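Local coordinates for carbohydrate oxidase (Microdochium nivale, PDB 3RJA), which oxidises the C1 hydroxyl of mono-, oligo- and polysaccharides to the lactone with FAD as cofactor, passing the electrons to oxygen to give hydrogen peroxide, at residues 340-353 and 401-413. Numbering follows the deposited sequence.
Sequences YYFDVSNKVKDRFW and TSFKFLDGWVNSV
The Y340 ring lies against the backbone of helix 403-413, its CZ 3.3 Å from W409 N over one face, and its OH is 2.7 Å from F405 O, a weak hydrogen bond at most, since the proton has another acceptor within reach. It is a knob among F405, G408, W409 and S412, part of an aromatic cluster with Y341 and W353 where helix segments 340-345 and 403-413 run nearly antiparallel (160°) beside the large antiparallel sheet of this FAD-linked oxidase. With chi1 at -158°, CG trans to the backbone N, Y340 reaches across and forms an offset stack on the five-membered ring of W409, planes at 28°. G408 has no side chain; a CB would clash with Y340 OH. S345 CB makes a CH-pi contact over the same W409 face, 3.8 Å from the six-membered ring centroid. Both F405 and W409 turn ring edges to the face of W353, W409 CH2 3.6 Å from W353 CZ3. W409 NE1 donates a hydrogen bond to F337 O; an alanine here would probably leave that carbonyl without its donor and open a gap between Y340, S345 and W353. R351, salt-bridged to D350 and D390, passes F405 with NH1 3.4 Å from CD2, while V348 CG2 lies over one F405 face, 4.0 Å from its centroid.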
ATOM      1  N   TYR A 340      -1.201  16.066 -20.937  1.00 19.21           N
ATOM      2  CA  TYR A 340      -1.818  14.747 -21.060  1.00 17.91           C
ATOM      3  C   TYR A 340      -3.171  14.705 -20.363  1.00 17.35           C
ATOM      4  O   TYR A 340      -4.136  14.183 -20.895  1.00 16.71           O
ATOM      5  CB  TYR A 340      -0.872  13.711 -20.428  1.00 18.57           C
ATOM      6  CG  TYR A 340      -1.070  12.284 -20.896  1.00 16.71           C
ATOM      7  CD1 TYR A 340      -1.973  11.433 -20.260  1.00 17.94           C
ATOM      8  CD2 TYR A 340      -0.342  11.787 -21.977  1.00 16.59           C
ATOM      9  CE1 TYR A 340      -2.145  10.103 -20.698  1.00 17.11           C
ATOM     10  CE2 TYR A 340      -0.482  10.475 -22.406  1.00 17.38           C
ATOM     11  CZ  TYR A 340      -1.387   9.639 -21.759  1.00 17.75           C
ATOM     12  OH  TYR A 340      -1.536   8.347 -22.204  1.00 19.30           O
ATOM     13  N   TYR A 341      -3.234  15.267 -19.161  1.00 17.30           N
ATOM     14  CA  TYR A 341      -4.480  15.367 -18.388  1.00 17.06           C
ATOM     15  C   TYR A 341      -5.615  15.859 -19.299  1.00 19.35           C
ATOM     16  O   TYR A 341      -6.680  15.214 -19.394  1.00 18.55           O
ATOM     17  CB  TYR A 341      -4.255  16.383 -17.269  1.00 13.97           C
ATOM     18  CG  TYR A 341      -5.260  16.465 -16.156  1.00 13.80           C
ATOM     19  CD1 TYR A 341      -6.493  15.774 -16.191  1.00 12.53           C
ATOM     20  CD2 TYR A 341      -4.976  17.259 -15.036  1.00 12.24           C
ATOM     21  CE1 TYR A 341      -7.410  15.880 -15.126  1.00 12.92           C
ATOM     22  CE2 TYR A 341      -5.883  17.373 -13.993  1.00 13.06           C
ATOM     23  CZ  TYR A 341      -7.090  16.692 -14.031  1.00 12.61           C
ATOM     24  OH  TYR A 341      -7.928  16.803 -12.940  1.00 12.78           O
ATOM     25  N   PHE A 342      -5.373  16.999 -19.957  1.00 18.46           N
ATOM     26  CA  PHE A 342      -6.415  17.684 -20.747  1.00 20.42           C
ATOM     27  C   PHE A 342      -6.581  17.159 -22.173  1.00 18.43           C
ATOM     28  O   PHE A 342      -7.708  17.036 -22.635  1.00 15.87           O
ATOM     29  CB  PHE A 342      -6.253  19.223 -20.717  1.00 19.34           C
ATOM     30  CG  PHE A 342      -6.713  19.839 -19.425  1.00 20.21           C
ATOM     31  CD1 PHE A 342      -5.863  19.867 -18.310  1.00 20.93           C
ATOM     32  CD2 PHE A 342      -8.000  20.350 -19.298  1.00 20.69           C
ATOM     33  CE1 PHE A 342      -6.291  20.402 -17.090  1.00 21.16           C
ATOM     34  CE2 PHE A 342      -8.443  20.896 -18.070  1.00 21.35           C
ATOM     35  CZ  PHE A 342      -7.580  20.929 -16.971  1.00 20.09           C
ATOM     36  N   ASP A 343      -5.475  16.852 -22.850  1.00 17.70           N
ATOM     37  CA  ASP A 343      -5.533  16.392 -24.245  1.00 20.22           C
ATOM     38  C   ASP A 343      -5.812  14.884 -24.412  1.00 20.54           C
ATOM     39  O   ASP A 343      -6.356  14.470 -25.445  1.00 19.06           O
ATOM     40  CB  ASP A 343      -4.251  16.755 -24.997  1.00 19.92           C
ATOM     41  CG  ASP A 343      -3.926  18.253 -24.911  1.00 22.53           C
ATOM     42  OD1 ASP A 343      -4.842  19.060 -24.630  1.00 22.85           O
ATOM     43  OD2 ASP A 343      -2.752  18.613 -25.103  1.00 21.36           O
ATOM     44  N   VAL A 344      -5.439  14.076 -23.409  1.00 19.89           N
ATOM     45  CA  VAL A 344      -5.699  12.612 -23.444  1.00 18.66           C
ATOM     46  C   VAL A 344      -6.696  12.159 -22.359  1.00 19.66           C
ATOM     47  O   VAL A 344      -7.839  11.773 -22.659  1.00 19.74           O
ATOM     48  CB  VAL A 344      -4.378  11.786 -23.387  1.00 18.13           C
ATOM     49  CG1 VAL A 344      -4.678  10.291 -23.519  1.00 17.26           C
ATOM     50  CG2 VAL A 344      -3.390  12.232 -24.524  1.00 17.96           C
ATOM     51  N   SER A 345      -6.274  12.233 -21.101  1.00 17.62           N
ATOM     52  CA  SER A 345      -7.051  11.662 -19.998  1.00 17.50           C
ATOM     53  C   SER A 345      -8.515  12.068 -19.953  1.00 16.36           C
ATOM     54  O   SER A 345      -9.389  11.203 -19.810  1.00 15.21           O
ATOM     55  CB  SER A 345      -6.365  11.903 -18.638  1.00 16.76           C
ATOM     56  OG  SER A 345      -4.981  11.650 -18.754  1.00 17.92           O
ATOM     57  N   ASN A 346      -8.784  13.370 -20.045  1.00 16.20           N
ATOM     58  CA  ASN A 346     -10.171  13.875 -19.951  1.00 18.67           C
ATOM     59  C   ASN A 346     -11.063  13.466 -21.145  1.00 17.49           C
ATOM     60  O   ASN A 346     -12.292  13.608 -21.100  1.00 16.81           O
ATOM     61  CB  ASN A 346     -10.217  15.410 -19.686  1.00 18.53           C
ATOM     62  CG  ASN A 346      -9.740  15.790 -18.264  1.00 21.51           C
ATOM     63  OD1 ASN A 346      -9.410  14.929 -17.428  1.00 20.57           O
ATOM     64  ND2 ASN A 346      -9.676  17.103 -17.997  1.00 23.66           N
ATOM     65  N   LYS A 347     -10.439  12.909 -22.177  1.00 19.05           N
ATOM     66  CA  LYS A 347     -11.154  12.385 -23.357  1.00 22.03           C
ATOM     67  C   LYS A 347     -11.293  10.853 -23.296  1.00 22.84           C
ATOM     68  O   LYS A 347     -11.918  10.229 -24.173  1.00 20.15           O
ATOM     69  CB  LYS A 347     -10.442  12.805 -24.651  1.00 21.75           C
ATOM     70  CG  LYS A 347     -10.511  14.311 -24.926  1.00 26.19           C
ATOM     71  CD  LYS A 347      -9.738  14.676 -26.198  1.00 29.30           C
ATOM     72  CE  LYS A 347      -9.215  16.125 -26.186  1.00 34.44           C
ATOM     73  NZ  LYS A 347      -7.943  16.284 -27.014  1.00 32.06           N
ATOM     74  N   VAL A 348     -10.696  10.246 -22.271  1.00 20.96           N
ATOM     75  CA  VAL A 348     -10.880   8.813 -22.045  1.00 20.07           C
ATOM     76  C   VAL A 348     -12.188   8.630 -21.288  1.00 18.14           C
ATOM     77  O   VAL A 348     -12.281   8.933 -20.093  1.00 18.37           O
ATOM     78  CB  VAL A 348      -9.704   8.154 -21.289  1.00 18.79           C
ATOM     79  CG1 VAL A 348     -10.017   6.673 -21.030  1.00 21.00           C
ATOM     80  CG2 VAL A 348      -8.428   8.243 -22.105  1.00 17.69           C
ATOM     81  N   LYS A 349     -13.196   8.119 -21.982  1.00 20.34           N
ATOM     82  CA  LYS A 349     -14.539   8.042 -21.410  1.00 22.03           C
ATOM     83  C   LYS A 349     -15.097   6.631 -21.366  1.00 22.04           C
ATOM     84  O   LYS A 349     -16.173   6.399 -20.799  1.00 25.20           O
ATOM     85  CB  LYS A 349     -15.509   8.952 -22.192  1.00 25.30           C
ATOM     86  CG  LYS A 349     -15.027  10.409 -22.363  1.00 30.53           C
ATOM     87  CD  LYS A 349     -15.035  11.226 -21.032  1.00 31.65           C
ATOM     88  CE  LYS A 349     -16.466  11.486 -20.513  1.00 38.68           C
ATOM     89  NZ  LYS A 349     -16.513  12.295 -19.236  1.00 40.19           N
ATOM     90  N   ASP A 350     -14.398   5.688 -21.978  1.00 22.37           N
ATOM     91  CA  ASP A 350     -14.918   4.330 -22.072  1.00 22.77           C
ATOM     92  C   ASP A 350     -14.759   3.516 -20.781  1.00 23.50           C
ATOM     93  O   ASP A 350     -15.377   2.440 -20.647  1.00 20.06           O
ATOM     94  CB  ASP A 350     -14.338   3.578 -23.279  1.00 24.78           C
ATOM     95  CG  ASP A 350     -12.854   3.361 -23.179  1.00 29.66           C
ATOM     96  OD1 ASP A 350     -12.117   4.269 -22.725  1.00 31.94           O
ATOM     97  OD2 ASP A 350     -12.407   2.267 -23.579  1.00 37.41           O
ATOM     98  N   ARG A 351     -13.977   4.023 -19.821  1.00 17.33           N
ATOM     99  CA  ARG A 351     -13.937   3.367 -18.513  1.00 17.44           C
ATOM    100  C   ARG A 351     -13.639   4.383 -17.383  1.00 16.46           C
ATOM    101  O   ARG A 351     -13.273   5.516 -17.666  1.00 17.14           O
ATOM    102  CB  ARG A 351     -12.923   2.205 -18.530  1.00 14.29           C
ATOM    103  CG  ARG A 351     -11.476   2.661 -18.467  1.00 13.03           C
ATOM    104  CD  ARG A 351     -10.999   3.218 -19.790  1.00 12.18           C
ATOM    105  NE  ARG A 351      -9.553   3.101 -19.879  1.00 12.24           N
ATOM    106  CZ  ARG A 351      -8.854   3.199 -20.999  1.00 13.02           C
ATOM    107  NH1 ARG A 351      -7.542   3.070 -20.940  1.00 11.19           N
ATOM    108  NH2 ARG A 351      -9.475   3.406 -22.186  1.00 12.55           N
ATOM    109  N   PHE A 352     -13.814   3.971 -16.131  1.00 15.35           N
ATOM    110  CA  PHE A 352     -13.459   4.811 -14.982  1.00 16.72           C
ATOM    111  C   PHE A 352     -11.926   4.899 -14.812  1.00 17.32           C
ATOM    112  O   PHE A 352     -11.205   3.899 -14.979  1.00 18.05           O
ATOM    113  CB  PHE A 352     -14.090   4.233 -13.723  1.00 16.38           C
ATOM    114  CG  PHE A 352     -13.758   4.980 -12.472  1.00 16.26           C
ATOM    115  CD1 PHE A 352     -14.151   6.299 -12.306  1.00 16.61           C
ATOM    116  CD2 PHE A 352     -13.042   4.353 -11.440  1.00 17.40           C
ATOM    117  CE1 PHE A 352     -13.834   6.999 -11.141  1.00 17.68           C
ATOM    118  CE2 PHE A 352     -12.719   5.038 -10.253  1.00 16.73           C
ATOM    119  CZ  PHE A 352     -13.121   6.363 -10.104  1.00 17.10           C
ATOM    120  N   TRP A 353     -11.426   6.092 -14.520  1.00 15.80           N
ATOM    121  CA  TRP A 353     -10.019   6.245 -14.167  1.00 15.97           C
ATOM    122  C   TRP A 353      -9.921   7.329 -13.112  1.00 17.02           C
ATOM    123  O   TRP A 353     -10.806   8.187 -13.029  1.00 16.81           O
ATOM    124  CB  TRP A 353      -9.114   6.561 -15.380  1.00 14.59           C
ATOM    125  CG  TRP A 353      -9.430   7.866 -16.103  1.00 15.79           C
ATOM    126  CD1 TRP A 353     -10.143   8.009 -17.284  1.00 16.14           C
ATOM    127  CD2 TRP A 353      -9.039   9.200 -15.717  1.00 15.67           C
ATOM    128  NE1 TRP A 353     -10.227   9.338 -17.630  1.00 16.01           N
ATOM    129  CE2 TRP A 353      -9.575  10.095 -16.690  1.00 16.25           C
ATOM    130  CE3 TRP A 353      -8.308   9.729 -14.637  1.00 16.05           C
ATOM    131  CZ2 TRP A 353      -9.374  11.496 -16.629  1.00 15.64           C
ATOM    132  CZ3 TRP A 353      -8.128  11.118 -14.559  1.00 16.26           C
ATOM    133  CH2 TRP A 353      -8.674  11.989 -15.547  1.00 16.02           C
ATOM    134  N   THR A 401      -4.886  -2.825 -25.713  1.00 28.07           N
ATOM    135  CA  THR A 401      -4.440  -1.471 -26.106  1.00 27.01           C
ATOM    136  C   THR A 401      -4.556  -0.410 -24.998  1.00 25.75           C
ATOM    137  O   THR A 401      -3.871   0.624 -25.060  1.00 22.90           O
ATOM    138  CB  THR A 401      -5.149  -0.974 -27.380  1.00 30.02           C
ATOM    139  OG1 THR A 401      -6.570  -1.225 -27.296  1.00 31.93           O
ATOM    140  CG2 THR A 401      -4.564  -1.686 -28.600  1.00 33.17           C
ATOM    141  N   SER A 402      -5.369  -0.683 -23.972  1.00 23.78           N
ATOM    142  CA  SER A 402      -5.611   0.299 -22.881  1.00 20.83           C
ATOM    143  C   SER A 402      -4.375   0.658 -22.020  1.00 18.82           C
ATOM    144  O   SER A 402      -4.295   1.769 -21.461  1.00 16.49           O
ATOM    145  CB  SER A 402      -6.804  -0.127 -22.023  1.00 20.46           C
ATOM    146  OG  SER A 402      -7.975  -0.153 -22.836  1.00 22.58           O
ATOM    147  N   PHE A 403      -3.402  -0.247 -21.938  1.00 20.44           N
ATOM    148  CA  PHE A 403      -2.215  -0.026 -21.091  1.00 20.46           C
ATOM    149  C   PHE A 403      -1.511   1.286 -21.452  1.00 22.20           C
ATOM    150  O   PHE A 403      -1.010   1.997 -20.579  1.00 19.07           O
ATOM    151  CB  PHE A 403      -1.202  -1.175 -21.193  1.00 21.12           C
ATOM    152  CG  PHE A 403      -1.734  -2.508 -20.710  1.00 19.93           C
ATOM    153  CD1 PHE A 403      -1.982  -2.721 -19.371  1.00 17.26           C
ATOM    154  CD2 PHE A 403      -1.994  -3.534 -21.616  1.00 20.40           C
ATOM    155  CE1 PHE A 403      -2.487  -3.920 -18.925  1.00 20.31           C
ATOM    156  CE2 PHE A 403      -2.491  -4.776 -21.180  1.00 23.39           C
ATOM    157  CZ  PHE A 403      -2.751  -4.968 -19.821  1.00 21.04           C
ATOM    158  N   LYS A 404      -1.506   1.613 -22.739  1.00 22.61           N
ATOM    159  CA  LYS A 404      -0.783   2.795 -23.208  1.00 24.36           C
ATOM    160  C   LYS A 404      -1.309   4.106 -22.568  1.00 21.32           C
ATOM    161  O   LYS A 404      -0.563   5.061 -22.462  1.00 19.69           O
ATOM    162  CB  LYS A 404      -0.720   2.853 -24.744  1.00 26.53           C
ATOM    163  CG  LYS A 404      -2.034   3.094 -25.446  1.00 30.96           C
ATOM    164  CD  LYS A 404      -1.857   3.051 -26.984  1.00 36.00           C
ATOM    165  CE  LYS A 404      -2.886   3.946 -27.710  1.00 38.96           C
ATOM    166  NZ  LYS A 404      -4.318   3.553 -27.462  1.00 37.06           N
ATOM    167  N   PHE A 405      -2.569   4.109 -22.123  1.00 18.27           N
ATOM    168  CA  PHE A 405      -3.162   5.253 -21.430  1.00 16.36           C
ATOM    169  C   PHE A 405      -2.356   5.607 -20.160  1.00 16.53           C
ATOM    170  O   PHE A 405      -1.749   6.701 -20.098  1.00 15.63           O
ATOM    171  CB  PHE A 405      -4.658   5.003 -21.120  1.00 15.49           C
ATOM    172  CG  PHE A 405      -5.274   6.022 -20.180  1.00 16.80           C
ATOM    173  CD1 PHE A 405      -5.049   7.397 -20.353  1.00 17.15           C
ATOM    174  CD2 PHE A 405      -6.105   5.610 -19.140  1.00 14.78           C
ATOM    175  CE1 PHE A 405      -5.603   8.340 -19.442  1.00 17.37           C
ATOM    176  CE2 PHE A 405      -6.663   6.532 -18.275  1.00 16.42           C
ATOM    177  CZ  PHE A 405      -6.410   7.903 -18.419  1.00 14.66           C
ATOM    178  N   LEU A 406      -2.306   4.705 -19.163  1.00 13.39           N
ATOM    179  CA  LEU A 406      -1.494   5.027 -17.972  1.00 13.24           C
ATOM    180  C   LEU A 406       0.002   5.093 -18.300  1.00 13.09           C
ATOM    181  O   LEU A 406       0.705   5.946 -17.767  1.00 13.89           O
ATOM    182  CB  LEU A 406      -1.781   4.101 -16.784  1.00 12.91           C
ATOM    183  CG  LEU A 406      -3.221   4.115 -16.212  1.00 12.79           C
ATOM    184  CD1 LEU A 406      -3.272   3.423 -14.857  1.00 12.19           C
ATOM    185  CD2 LEU A 406      -3.783   5.515 -16.100  1.00 12.91           C
ATOM    186  N   ASP A 407       0.490   4.230 -19.189  1.00 12.46           N
ATOM    187  CA  ASP A 407       1.905   4.267 -19.564  1.00 14.94           C
ATOM    188  C   ASP A 407       2.298   5.659 -20.071  1.00 16.86           C
ATOM    189  O   ASP A 407       3.363   6.184 -19.720  1.00 18.29           O
ATOM    190  CB  ASP A 407       2.212   3.240 -20.674  1.00 14.65           C
ATOM    191  CG  ASP A 407       2.285   1.799 -20.161  1.00 15.76           C
ATOM    192  OD1 ASP A 407       2.225   1.556 -18.920  1.00 12.89           O
ATOM    193  OD2 ASP A 407       2.448   0.902 -21.029  1.00 15.18           O
ATOM    194  N   GLY A 408       1.437   6.248 -20.907  1.00 16.16           N
ATOM    195  CA  GLY A 408       1.723   7.559 -21.484  1.00 17.54           C
ATOM    196  C   GLY A 408       1.696   8.667 -20.442  1.00 16.68           C
ATOM    197  O   GLY A 408       2.505   9.588 -20.488  1.00 18.76           O
ATOM    198  N   TRP A 409       0.780   8.582 -19.483  1.00 15.32           N
ATOM    199  CA  TRP A 409       0.720   9.613 -18.450  1.00 15.37           C
ATOM    200  C   TRP A 409       1.982   9.585 -17.596  1.00 15.19           C
ATOM    201  O   TRP A 409       2.535  10.627 -17.282  1.00 15.28           O
ATOM    202  CB  TRP A 409      -0.522   9.453 -17.570  1.00 14.08           C
ATOM    203  CG  TRP A 409      -1.130  10.758 -17.105  1.00 12.43           C
ATOM    204  CD1 TRP A 409      -0.535  12.013 -17.082  1.00 12.81           C
ATOM    205  CD2 TRP A 409      -2.433  10.930 -16.572  1.00 12.02           C
ATOM    206  NE1 TRP A 409      -1.415  12.941 -16.581  1.00 12.25           N
ATOM    207  CE2 TRP A 409      -2.585  12.300 -16.256  1.00 12.30           C
ATOM    208  CE3 TRP A 409      -3.510  10.056 -16.345  1.00 11.80           C
ATOM    209  CZ2 TRP A 409      -3.761  12.809 -15.736  1.00 11.96           C
ATOM    210  CZ3 TRP A 409      -4.656  10.556 -15.803  1.00 11.13           C
ATOM    211  CH2 TRP A 409      -4.780  11.925 -15.509  1.00 11.75           C
ATOM    212  N   VAL A 410       2.431   8.380 -17.227  1.00 16.11           N
ATOM    213  CA  VAL A 410       3.609   8.216 -16.388  1.00 15.24           C
ATOM    214  C   VAL A 410       4.847   8.666 -17.178  1.00 16.58           C
ATOM    215  O   VAL A 410       5.729   9.339 -16.646  1.00 15.98           O
ATOM    216  CB  VAL A 410       3.756   6.737 -15.917  1.00 15.64           C
ATOM    217  CG1 VAL A 410       5.190   6.435 -15.465  1.00 15.51           C
ATOM    218  CG2 VAL A 410       2.745   6.418 -14.796  1.00 14.59           C
ATOM    219  N   ASN A 411       4.892   8.295 -18.458  1.00 18.77           N
ATOM    220  CA  ASN A 411       5.991   8.688 -19.334  1.00 19.64           C
ATOM    221  C   ASN A 411       6.034  10.214 -19.479  1.00 18.47           C
ATOM    222  O   ASN A 411       7.117  10.815 -19.525  1.00 16.18           O
ATOM    223  CB  ASN A 411       5.861   8.009 -20.706  1.00 21.65           C
ATOM    224  CG  ASN A 411       6.731   8.670 -21.770  1.00 29.62           C
ATOM    225  OD1 ASN A 411       7.945   8.441 -21.827  1.00 30.92           O
ATOM    226  ND2 ASN A 411       6.110   9.509 -22.620  1.00 33.63           N
ATOM    227  N   SER A 412       4.850  10.834 -19.518  1.00 19.10           N
ATOM    228  CA  SER A 412       4.778  12.301 -19.590  1.00 19.06           C
ATOM    229  C   SER A 412       5.592  12.949 -18.467  1.00 19.41           C
ATOM    230  O   SER A 412       6.227  13.974 -18.699  1.00 19.93           O
ATOM    231  CB  SER A 412       3.329  12.821 -19.618  1.00 16.33           C
ATOM    232  OG  SER A 412       2.821  13.036 -18.313  1.00 18.05           O
ATOM    233  N   VAL A 413       5.596  12.342 -17.268  1.00 17.74           N
ATOM    234  CA  VAL A 413       6.360  12.885 -16.140  1.00 15.67           C
ATOM    235  C   VAL A 413       7.827  12.451 -16.183  1.00 16.83           C
ATOM    236  O   VAL A 413       8.727  13.282 -16.008  1.00 16.61           O
ATOM    237  CB  VAL A 413       5.715  12.526 -14.749  1.00 15.96           C
ATOM    238  CG1 VAL A 413       6.611  12.948 -13.576  1.00 14.79           C
ATOM    239  CG2 VAL A 413       4.361  13.154 -14.598  1.00 15.68           C
TER